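PDB 6L2W: freshwater cyanophage protein from Microcystis phage Mic1, which is of unknown function but adopts a novel fold and is probably a structural protein of this freshwater cyanophage. Local coordinates for residues B[3-8]-B[42-47]. Residues are numbered along the deposited sequence; the frame is centred on the assembly and turned at random.
Sequences FVRLSY and FGWLEL
A short antiparallel pairing, in which strand 45-46 lies beside the long strand 2-12, adds a brief edge to the antiparallel sheet, and Arg-5 and Trp-44 pack together just beyond it. Val-4 and Leu-45 form the hydrogen-bonded pair: Leu-45 N reaches Val-4 O at 2.9 Å, while the return bond from Val-4 N to Leu-45 O is bent and weak. Where the backbones no longer bond directly, a water takes the N-H of Leu-6 and donates to Gly-43 O. Val-4, buried and branched, suits the face it shares with Leu-45, its CG2 4.0 Å from Leu-47 CD1, and helix 51-61 covers Leu-45 and Leu-47. On the other face Trp-44 offers a broad ring. Phe-3 CB lies 3.6 Å from Trp-44 CE3, and Arg-5 CB makes a CH-pi contact 3.7 Å from the centroid of the six-membered ring. Arginine fits because its aliphatic part follows the indole before its charge begins: the bend at chi3 (70°) brings NE to 3.7 Å from Trp-44 CE2, and the guanidinium sits offset over the NE1-CE2-CZ2 side, the planes 17° apart. Trp-44 NE1 bonds to Asp-40 O, which helps to fix the ring. Gly-43, lacking a CB, accepts its positive phi easily and does not press on Phe-42 CD1. The Phe-42 carbonyl O takes a nearly straight bond (166°) on a lone pair, in the guanidinium plane, from Arg-5 NH1.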
# COMPACT_ATOMS: atom_id res chain seq x y z
N PHE B 3 -12.61 -4.13 -10.02
CA PHE B 3 -12.31 -2.71 -9.84
C PHE B 3 -10.82 -2.49 -9.60
O PHE B 3 -10.04 -3.38 -9.24
CB PHE B 3 -13.03 -2.10 -8.64
CG PHE B 3 -14.51 -2.34 -8.57
CD1 PHE B 3 -15.40 -1.36 -8.96
CD2 PHE B 3 -15.00 -3.54 -8.08
CE1 PHE B 3 -16.77 -1.58 -8.89
CE2 PHE B 3 -16.37 -3.75 -8.01
CZ PHE B 3 -17.25 -2.78 -8.41
N VAL B 4 -10.53 -1.22 -9.65
CA VAL B 4 -9.26 -0.69 -9.79
C VAL B 4 -9.26 0.66 -9.06
O VAL B 4 -10.24 1.43 -9.17
CB VAL B 4 -8.97 -0.59 -11.30
CG1 VAL B 4 -8.64 0.82 -11.75
CG2 VAL B 4 -7.93 -1.60 -11.72
N ARG B 5 -8.21 0.90 -8.26
CA ARG B 5 -8.06 2.16 -7.55
C ARG B 5 -6.59 2.60 -7.60
O ARG B 5 -5.65 1.81 -7.46
CB ARG B 5 -8.53 2.01 -6.10
CG ARG B 5 -8.49 3.31 -5.31
CD ARG B 5 -9.27 3.24 -4.01
NE ARG B 5 -8.64 2.38 -3.04
CZ ARG B 5 -8.97 2.32 -1.75
NH1 ARG B 5 -9.93 3.08 -1.26
NH2 ARG B 5 -8.31 1.50 -0.96
N LEU B 6 -6.41 3.89 -7.72
CA LEU B 6 -5.13 4.47 -7.84
C LEU B 6 -4.88 5.31 -6.60
O LEU B 6 -5.62 6.24 -6.36
CB LEU B 6 -5.12 5.33 -9.10
CG LEU B 6 -3.85 6.16 -9.31
CD1 LEU B 6 -2.64 5.24 -9.36
CD2 LEU B 6 -3.95 7.01 -10.56
N SER B 7 -3.83 5.00 -5.85
CA SER B 7 -3.54 5.76 -4.65
C SER B 7 -2.23 6.56 -4.79
O SER B 7 -1.34 6.22 -5.60
CB SER B 7 -3.48 4.86 -3.44
OG SER B 7 -4.63 4.04 -3.36
N TYR B 8 -2.13 7.60 -3.97
CA TYR B 8 -0.92 8.34 -3.85
C TYR B 8 -0.50 8.38 -2.37
O TYR B 8 -1.33 8.25 -1.47
CB TYR B 8 -1.05 9.72 -4.50
CG TYR B 8 -1.86 10.74 -3.74
CD1 TYR B 8 -1.26 11.63 -2.86
CD2 TYR B 8 -3.23 10.86 -3.93
CE1 TYR B 8 -1.99 12.59 -2.19
CE2 TYR B 8 -3.98 11.81 -3.27
CZ TYR B 8 -3.36 12.68 -2.40
OH TYR B 8 -4.11 13.59 -1.73
N PHE B 42 -13.82 4.06 -1.30
CA PHE B 42 -13.79 5.31 -2.02
C PHE B 42 -12.86 5.21 -3.24
O PHE B 42 -11.78 4.68 -3.15
CB PHE B 42 -13.35 6.43 -1.08
CG PHE B 42 -13.24 7.76 -1.77
CD1 PHE B 42 -12.11 8.07 -2.50
CD2 PHE B 42 -14.28 8.66 -1.74
CE1 PHE B 42 -12.03 9.28 -3.18
CE2 PHE B 42 -14.20 9.86 -2.42
CZ PHE B 42 -13.07 10.17 -3.14
N GLY B 43 -13.32 5.72 -4.37
CA GLY B 43 -12.45 6.00 -5.50
C GLY B 43 -12.25 4.81 -6.43
O GLY B 43 -11.43 4.87 -7.34
N TRP B 44 -12.95 3.72 -6.20
CA TRP B 44 -12.86 2.57 -7.09
C TRP B 44 -13.53 2.90 -8.43
O TRP B 44 -14.48 3.69 -8.48
CB TRP B 44 -13.49 1.34 -6.45
CG TRP B 44 -12.76 0.89 -5.22
CD1 TRP B 44 -13.01 1.26 -3.93
CD2 TRP B 44 -11.61 0.02 -5.17
NE1 TRP B 44 -12.13 0.66 -3.08
CE2 TRP B 44 -11.27 -0.13 -3.81
CE3 TRP B 44 -10.88 -0.69 -6.13
CZ2 TRP B 44 -10.20 -0.92 -3.39
CZ3 TRP B 44 -9.84 -1.50 -5.71
CH2 TRP B 44 -9.50 -1.60 -4.36
N LEU B 45 -13.00 2.28 -9.47
CA LEU B 45 -13.52 2.37 -10.82
C LEU B 45 -13.80 0.95 -11.31
O LEU B 45 -12.93 0.09 -11.16
CB LEU B 45 -12.50 3.05 -11.73
CG LEU B 45 -12.79 2.99 -13.23
CD1 LEU B 45 -13.97 3.88 -13.61
CD2 LEU B 45 -11.55 3.36 -14.04
N GLU B 46 -14.98 0.75 -11.90
CA GLU B 46 -15.35 -0.54 -12.50
C GLU B 46 -14.41 -0.80 -13.67
O GLU B 46 -14.23 0.07 -14.50
CB GLU B 46 -16.81 -0.52 -13.00
CG GLU B 46 -17.13 -1.60 -14.03
CD GLU B 46 -18.59 -1.77 -14.46
OE1 GLU B 46 -19.49 -1.10 -13.88
OE2 GLU B 46 -18.82 -2.60 -15.37
N LEU B 47 -13.80 -1.96 -13.72
CA LEU B 47 -12.83 -2.20 -14.77
C LEU B 47 -13.53 -2.94 -15.90
O LEU B 47 -14.08 -4.02 -15.68
CB LEU B 47 -11.66 -3.01 -14.22
CG LEU B 47 -10.50 -3.23 -15.20
CD1 LEU B 47 -9.64 -1.99 -15.30
CD2 LEU B 47 -9.67 -4.43 -14.79
O HOH W 1 -8.79 5.70 -8.21